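Glycerol uptake operon antiterminator-related protein (Thermotoga maritima, PDB 1VKF) belongs to the glycerol-3-phosphate-responsive antiterminator family, has a TIM-barrel-type fold and probably acts in controlling transcription of glycerol uptake genes. Local coordinates at residues I124-G137 with I147-E159. Sequence-based numbering, arbitrary orientation.
Sequences IETLGVDVVEVLPG and IPGRTVIAAGLVE
Arg150 lays its side chain across the end of helix 114-127, with Ile124 CG2 over one face of the guanidinium and 3.4 Å from Arg150 CD. The chain is extended from CG to NE, which carries the guanidinium to the loop after the helix. There Arg150 NH1 donates to Val129 O at 3.0 Å. The acceptor lies in the guanidinium plane, but the donor stands above the carbonyl plane. A water joins Arg150 NH2 to Glu125 O. The carboxylate of Glu125 stays apart, its OE2 4.8 Å from Arg150 NH2. A leucine at Arg150 would probably leave Val129 O without this donor and break the water link to the helix.

Strands 131-135 and 151-155 then pair in parallel. Their bonds alternate, from Thr151 N to Asp130 O through to Ala155 N to Val134 O. On one face Val131 CG1 meets Ile153 CD1 at 3.8 Å. Glu133 holds CG opposite the backbone N (chi1 -175°), and its extended chain runs alongside the methyl of Ala155; its OE2 is 3.5 Å from Ala155 CB, and its OE1 forms a salt bridge with Arg108. On the other face Val134 CG2 packs on Val152 CG1 at 3.7 Å.

Further along, Gly137 N donates to Gly156 O at 2.9 Å, on a lone pair. Leu157 N binds a citrate, probably from the crystallisation liquor, near these C-terminal strand ends. This is a beta-alpha-beta unit of the barrel. Helix 140-144 covers the Val134 and Val152 face, and strands 105-110 and 173-176 flank the pair.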
ATOM      1  N   ILE A 124       2.898  -4.398 -15.083  1.00 17.33           N
ATOM      2  CA  ILE A 124       1.786  -3.470 -14.847  1.00 15.70           C
ATOM      3  C   ILE A 124       0.848  -3.385 -16.045  1.00 17.80           C
ATOM      4  O   ILE A 124      -0.374  -3.434 -15.906  1.00 15.73           O
ATOM      5  CB  ILE A 124       2.321  -2.086 -14.471  1.00 16.26           C
ATOM      6  CG1 ILE A 124       2.796  -2.108 -13.004  1.00 18.53           C
ATOM      7  CG2 ILE A 124       1.262  -1.002 -14.637  1.00 21.28           C
ATOM      8  CD1 ILE A 124       3.752  -1.005 -12.656  1.00 27.46           C
ATOM      9  N   GLU A 125       1.439  -3.311 -17.223  1.00 14.97           N
ATOM     10  CA  GLU A 125       0.668  -3.117 -18.437  1.00 16.46           C
ATOM     11  C   GLU A 125      -0.088  -4.408 -18.776  1.00 17.59           C
ATOM     12  O   GLU A 125      -1.257  -4.368 -19.122  1.00 21.35           O
ATOM     13  CB  GLU A 125       1.599  -2.625 -19.550  1.00 17.99           C
ATOM     14  CG  GLU A 125       2.122  -1.236 -19.198  1.00 25.28           C
ATOM     15  CD  GLU A 125       2.975  -0.588 -20.263  1.00 34.61           C
ATOM     16  OE1 GLU A 125       3.693  -1.315 -20.971  1.00 30.62           O
ATOM     17  OE2 GLU A 125       2.947   0.667 -20.349  1.00 38.57           O
ATOM     18  N   THR A 126       0.558  -5.546 -18.596  1.00 17.84           N
ATOM     19  CA  THR A 126      -0.034  -6.837 -18.948  1.00 21.73           C
ATOM     20  C   THR A 126      -1.186  -7.236 -18.044  1.00 22.60           C
ATOM     21  O   THR A 126      -2.183  -7.775 -18.504  1.00 25.10           O
ATOM     22  CB  THR A 126       1.038  -7.931 -18.919  1.00 22.53           C
ATOM     23  OG1 THR A 126       2.052  -7.607 -19.876  1.00 27.06           O
ATOM     24  CG2 THR A 126       0.467  -9.255 -19.446  1.00 28.21           C
ATOM     25  N   LEU A 127      -1.048  -6.970 -16.752  1.00 20.54           N
ATOM     26  CA  LEU A 127      -2.061  -7.327 -15.777  1.00 21.45           C
ATOM     27  C   LEU A 127      -3.131  -6.236 -15.567  1.00 20.34           C
ATOM     28  O   LEU A 127      -4.098  -6.469 -14.863  1.00 26.06           O
ATOM     29  CB  LEU A 127      -1.375  -7.640 -14.449  1.00 20.74           C
ATOM     30  CG  LEU A 127      -0.339  -8.768 -14.468  1.00 22.65           C
ATOM     31  CD1 LEU A 127       0.225  -8.973 -13.073  1.00 27.19           C
ATOM     32  CD2 LEU A 127      -0.924 -10.062 -15.050  1.00 29.68           C
ATOM     33  N   GLY A 128      -2.949  -5.056 -16.137  1.00 17.21           N
ATOM     34  CA  GLY A 128      -3.885  -3.962 -15.943  1.00 19.88           C
ATOM     35  C   GLY A 128      -3.873  -3.388 -14.529  1.00 20.15           C
ATOM     36  O   GLY A 128      -4.914  -3.259 -13.893  1.00 22.56           O
ATOM     37  N   VAL A 129      -2.699  -3.049 -14.022  1.00 18.62           N
ATOM     38  CA  VAL A 129      -2.587  -2.541 -12.660  1.00 17.27           C
ATOM     39  C   VAL A 129      -2.845  -1.035 -12.603  1.00 19.27           C
ATOM     40  O   VAL A 129      -2.103  -0.251 -13.179  1.00 19.79           O
ATOM     41  CB  VAL A 129      -1.210  -2.839 -12.098  1.00 18.20           C
ATOM     42  CG1 VAL A 129      -1.073  -2.253 -10.718  1.00 19.66           C
ATOM     43  CG2 VAL A 129      -0.932  -4.337 -12.127  1.00 17.52           C
ATOM     44  N   ASP A 130      -3.886  -0.634 -11.888  1.00 17.67           N
ATOM     45  CA  ASP A 130      -4.275   0.772 -11.819  1.00 21.27           C
ATOM     46  C   ASP A 130      -3.462   1.528 -10.749  1.00 18.54           C
ATOM     47  O   ASP A 130      -3.204   2.700 -10.898  1.00 17.61           O
ATOM     48  CB  ASP A 130      -5.748   0.889 -11.422  1.00 24.58           C
ATOM     49  CG  ASP A 130      -6.671   0.073 -12.314  1.00 35.70           C
ATOM     50  OD1 ASP A 130      -6.589   0.239 -13.552  1.00 42.76           O
ATOM     51  OD2 ASP A 130      -7.503  -0.757 -11.850  1.00 42.41           O
ATOM     52  N   VAL A 131      -3.163   0.827  -9.660  1.00 17.85           N
ATOM     53  CA  VAL A 131      -2.542   1.411  -8.442  1.00 17.22           C
ATOM     54  C   VAL A 131      -1.296   0.629  -8.020  1.00 14.31           C
ATOM     55  O   VAL A 131      -1.329  -0.576  -7.741  1.00 13.40           O
ATOM     56  CB  VAL A 131      -3.518   1.493  -7.250  1.00 19.36           C
ATOM     57  CG1 VAL A 131      -2.871   2.216  -6.047  1.00 16.19           C
ATOM     58  CG2 VAL A 131      -4.805   2.220  -7.669  1.00 18.19           C
ATOM     59  N   VAL A 132      -0.176   1.328  -8.036  1.00 12.54           N
ATOM     60  CA  VAL A 132       1.107   0.715  -7.770  1.00 10.52           C
ATOM     61  C   VAL A 132       1.788   1.469  -6.624  1.00 10.65           C
ATOM     62  O   VAL A 132       1.752   2.695  -6.620  1.00 10.98           O
ATOM     63  CB  VAL A 132       2.050   0.803  -9.021  1.00 16.13           C
ATOM     64  CG1 VAL A 132       3.332   0.108  -8.718  1.00 20.24           C
ATOM     65  CG2 VAL A 132       1.410   0.198 -10.237  1.00 26.32           C
ATOM     66  N   GLU A 133       2.392   0.748  -5.694  1.00  8.21           N
ATOM     67  CA  GLU A 133       3.255   1.311  -4.658  1.00 10.10           C
ATOM     68  C   GLU A 133       4.711   1.077  -5.013  1.00  9.88           C
ATOM     69  O   GLU A 133       5.173  -0.062  -5.080  1.00 12.08           O
ATOM     70  CB  GLU A 133       2.930   0.748  -3.289  1.00 10.36           C
ATOM     71  CG  GLU A 133       3.728   1.402  -2.139  1.00  7.05           C
ATOM     72  CD  GLU A 133       3.385   0.798  -0.797  1.00 19.36           C
ATOM     73  OE1 GLU A 133       3.674  -0.387  -0.618  1.00 26.07           O
ATOM     74  OE2 GLU A 133       2.872   1.536   0.055  1.00 17.03           O
ATOM     75  N   VAL A 134       5.415   2.165  -5.226  1.00  8.98           N
ATOM     76  CA  VAL A 134       6.827   2.110  -5.660  1.00 10.13           C
ATOM     77  C   VAL A 134       7.735   2.399  -4.495  1.00  9.50           C
ATOM     78  O   VAL A 134       7.608   3.423  -3.823  1.00 10.50           O
ATOM     79  CB  VAL A 134       7.105   3.088  -6.781  1.00  9.35           C
ATOM     80  CG1 VAL A 134       8.595   3.074  -7.129  1.00 13.65           C
ATOM     81  CG2 VAL A 134       6.230   2.782  -7.994  1.00  9.61           C
ATOM     82  N   LEU A 135       8.704   1.509  -4.293  1.00  6.83           N
ATOM     83  CA  LEU A 135       9.707   1.638  -3.247  1.00  7.87           C
ATOM     84  C   LEU A 135      11.135   1.586  -3.841  1.00  7.28           C
ATOM     85  O   LEU A 135      11.351   0.857  -4.819  1.00  8.47           O
ATOM     86  CB  LEU A 135       9.582   0.527  -2.220  1.00 11.44           C
ATOM     87  CG  LEU A 135       8.207   0.337  -1.540  1.00 10.81           C
ATOM     88  CD1 LEU A 135       7.391  -0.688  -2.233  1.00 13.01           C
ATOM     89  CD2 LEU A 135       8.487  -0.047  -0.085  1.00 18.01           C
ATOM     90  N   PRO A 136      12.083   2.331  -3.273  1.00  7.53           N
ATOM     91  CA  PRO A 136      11.845   3.339  -2.222  1.00  7.97           C
ATOM     92  C   PRO A 136      11.240   4.616  -2.829  1.00 10.16           C
ATOM     93  O   PRO A 136      11.130   4.792  -4.062  1.00  9.41           O
ATOM     94  CB  PRO A 136      13.246   3.628  -1.694  1.00  8.47           C
ATOM     95  CG  PRO A 136      14.150   3.434  -2.943  1.00  9.81           C
ATOM     96  CD  PRO A 136      13.496   2.320  -3.682  1.00 10.46           C
ATOM     97  N   GLY A 137      10.825   5.546  -1.978  1.00  8.01           N
ATOM     98  CA  GLY A 137      10.069   6.678  -2.425  1.00  7.81           C
ATOM     99  C   GLY A 137      10.795   7.642  -3.372  1.00  8.21           C
ATOM    100  O   GLY A 137      10.161   8.211  -4.256  1.00 10.66           O
ATOM    101  N   ILE A 147       4.644   5.588 -16.416  1.00 19.99           N
ATOM    102  CA  ILE A 147       3.316   4.978 -16.391  1.00 20.65           C
ATOM    103  C   ILE A 147       2.233   6.027 -16.186  1.00 21.88           C
ATOM    104  O   ILE A 147       1.421   5.923 -15.263  1.00 20.88           O
ATOM    105  CB  ILE A 147       3.232   3.831 -15.358  1.00 21.53           C
ATOM    106  CG1 ILE A 147       3.744   4.248 -13.958  1.00 14.25           C
ATOM    107  CG2 ILE A 147       4.023   2.622 -15.871  1.00 27.09           C
ATOM    108  CD1 ILE A 147       3.633   3.160 -12.944  1.00 17.81           C
ATOM    109  N   PRO A 148       2.190   7.022 -17.070  1.00 23.19           N
ATOM    110  CA  PRO A 148       1.185   8.086 -16.963  1.00 24.48           C
ATOM    111  C   PRO A 148      -0.219   7.478 -17.031  1.00 23.27           C
ATOM    112  O   PRO A 148      -0.438   6.463 -17.701  1.00 25.82           O
ATOM    113  CB  PRO A 148       1.483   8.993 -18.171  1.00 24.55           C
ATOM    114  CG  PRO A 148       2.324   8.186 -19.089  1.00 25.37           C
ATOM    115  CD  PRO A 148       3.048   7.191 -18.263  1.00 23.88           C
ATOM    116  N   GLY A 149      -1.147   8.053 -16.294  1.00 24.34           N
ATOM    117  CA  GLY A 149      -2.466   7.463 -16.148  1.00 24.10           C
ATOM    118  C   GLY A 149      -2.619   6.461 -14.998  1.00 24.62           C
ATOM    119  O   GLY A 149      -3.735   6.087 -14.653  1.00 26.05           O
ATOM    120  N   ARG A 150      -1.530   5.974 -14.420  1.00 21.07           N
ATOM    121  CA  ARG A 150      -1.674   5.046 -13.304  1.00 21.21           C
ATOM    122  C   ARG A 150      -1.353   5.787 -12.029  1.00 18.37           C
ATOM    123  O   ARG A 150      -0.581   6.741 -12.044  1.00 19.31           O
ATOM    124  CB  ARG A 150      -0.816   3.793 -13.497  1.00 19.97           C
ATOM    125  CG  ARG A 150      -1.222   3.058 -14.805  1.00 24.39           C
ATOM    126  CD  ARG A 150      -0.376   1.895 -15.151  1.00 21.21           C
ATOM    127  NE  ARG A 150      -0.564   1.536 -16.559  1.00 21.97           N
ATOM    128  CZ  ARG A 150      -1.359   0.571 -17.005  1.00 27.87           C
ATOM    129  NH1 ARG A 150      -2.109  -0.157 -16.196  1.00 29.47           N
ATOM    130  NH2 ARG A 150      -1.425   0.364 -18.307  1.00 33.24           N
ATOM    131  N   THR A 151      -1.993   5.370 -10.943  1.00 14.99           N
ATOM    132  CA  THR A 151      -1.776   5.956  -9.624  1.00 16.27           C
ATOM    133  C   THR A 151      -0.542   5.355  -9.001  1.00 13.81           C
ATOM    134  O   THR A 151      -0.449   4.138  -8.887  1.00 14.48           O
ATOM    135  CB  THR A 151      -2.975   5.670  -8.745  1.00 17.11           C
ATOM    136  OG1 THR A 151      -4.137   6.236  -9.339  1.00 20.74           O
ATOM    137  CG2 THR A 151      -2.860   6.392  -7.420  1.00 17.88           C
ATOM    138  N   VAL A 152       0.422   6.193  -8.633  1.00 11.63           N
ATOM    139  CA  VAL A 152       1.603   5.745  -7.913  1.00 13.01           C
ATOM    140  C   VAL A 152       1.580   6.262  -6.461  1.00 10.33           C
ATOM    141  O   VAL A 152       1.364   7.446  -6.200  1.00 11.33           O
ATOM    142  CB  VAL A 152       2.908   6.182  -8.629  1.00 10.50           C
ATOM    143  CG1 VAL A 152       4.148   5.801  -7.793  1.00 13.26           C
ATOM    144  CG2 VAL A 152       2.970   5.568 -10.024  1.00 15.08           C
ATOM    145  N   ILE A 153       1.780   5.344  -5.525  1.00 10.12           N
ATOM    146  CA  ILE A 153       2.026   5.665  -4.141  1.00  7.94           C
ATOM    147  C   ILE A 153       3.486   5.394  -3.883  1.00 10.63           C
ATOM    148  O   ILE A 153       3.993   4.297  -4.155  1.00 10.66           O
ATOM    149  CB  ILE A 153       1.170   4.775  -3.246  1.00  7.19           C
ATOM    150  CG1 ILE A 153      -0.302   4.982  -3.518  1.00 12.87           C
ATOM    151  CG2 ILE A 153       1.519   5.026  -1.749  1.00  8.12           C
ATOM    152  CD1 ILE A 153      -1.161   3.841  -3.063  1.00 15.79           C
ATOM    153  N   ALA A 154       4.177   6.391  -3.367  1.00  8.22           N
ATOM    154  CA  ALA A 154       5.559   6.241  -3.006  1.00  7.28           C
ATOM    155  C   ALA A 154       5.672   5.707  -1.610  1.00 11.00           C
ATOM    156  O   ALA A 154       4.915   6.081  -0.746  1.00 10.54           O
ATOM    157  CB  ALA A 154       6.257   7.560  -3.096  1.00  9.19           C
ATOM    158  N   ALA A 155       6.630   4.831  -1.384  1.00  7.48           N
ATOM    159  CA  ALA A 155       6.918   4.409  -0.007  1.00  9.26           C
ATOM    160  C   ALA A 155       8.351   4.021   0.191  1.00 11.23           C
ATOM    161  O   ALA A 155       8.982   3.431  -0.691  1.00 10.36           O
ATOM    162  CB  ALA A 155       5.972   3.198   0.358  1.00 10.45           C
ATOM    163  N   GLY A 156       8.845   4.248   1.409  1.00  8.01           N
ATOM    164  CA  GLY A 156      10.166   3.779   1.792  1.00  9.96           C
ATOM    165  C   GLY A 156      11.244   4.823   1.825  1.00  8.91           C
ATOM    166  O   GLY A 156      11.514   5.490   0.836  1.00  7.24           O
ATOM    167  N   LEU A 157      11.851   5.006   2.996  1.00  6.62           N
ATOM    168  CA  LEU A 157      12.981   5.903   3.210  1.00 10.07           C
ATOM    169  C   LEU A 157      12.677   7.386   2.883  1.00 10.57           C
ATOM    170  O   LEU A 157      13.571   8.135   2.518  1.00 10.62           O
ATOM    171  CB  LEU A 157      14.225   5.425   2.464  1.00  9.24           C
ATOM    172  CG  LEU A 157      14.685   3.999   2.765  1.00 11.01           C
ATOM    173  CD1 LEU A 157      15.909   3.564   1.913  1.00 12.64           C
ATOM    174  CD2 LEU A 157      15.039   3.863   4.243  1.00 10.85           C
ATOM    175  N   VAL A 158      11.413   7.772   2.960  1.00 10.45           N
ATOM    176  CA  VAL A 158      11.068   9.181   2.868  1.00 11.36           C
ATOM    177  C   VAL A 158      11.308   9.804   4.254  1.00 10.94           C
ATOM    178  O   VAL A 158      10.512   9.618   5.167  1.00 12.87           O
ATOM    179  CB  VAL A 158       9.644   9.375   2.378  1.00 12.64           C
ATOM    180  CG1 VAL A 158       9.288  10.880   2.330  1.00 11.43           C
ATOM    181  CG2 VAL A 158       9.485   8.728   0.999  1.00 10.84           C
ATOM    182  N   GLU A 159      12.427  10.503   4.395  1.00 10.70           N
ATOM    183  CA  GLU A 159      12.999  10.846   5.699  1.00  9.55           C
ATOM    184  C   GLU A 159      12.872  12.311   6.143  1.00 13.61           C
ATOM    185  O   GLU A 159      13.240  12.641   7.271  1.00 15.19           O
ATOM    186  CB  GLU A 159      14.473  10.453   5.743  1.00 12.51           C
ATOM    187  CG  GLU A 159      14.637   8.939   5.718  1.00 11.72           C
ATOM    188  CD  GLU A 159      16.052   8.470   6.031  1.00 20.83           C
ATOM    189  OE1 GLU A 159      17.010   9.247   5.850  1.00 25.18           O
ATOM    190  OE2 GLU A 159      16.183   7.291   6.408  1.00 25.79           O
TER
HETATM  191  O   HOH W   1       1.105   2.396 -18.171  1.00 50.14           O
HETATM  192  O   HOH W   2      -3.020  -2.083 -18.667  1.00 50.89           O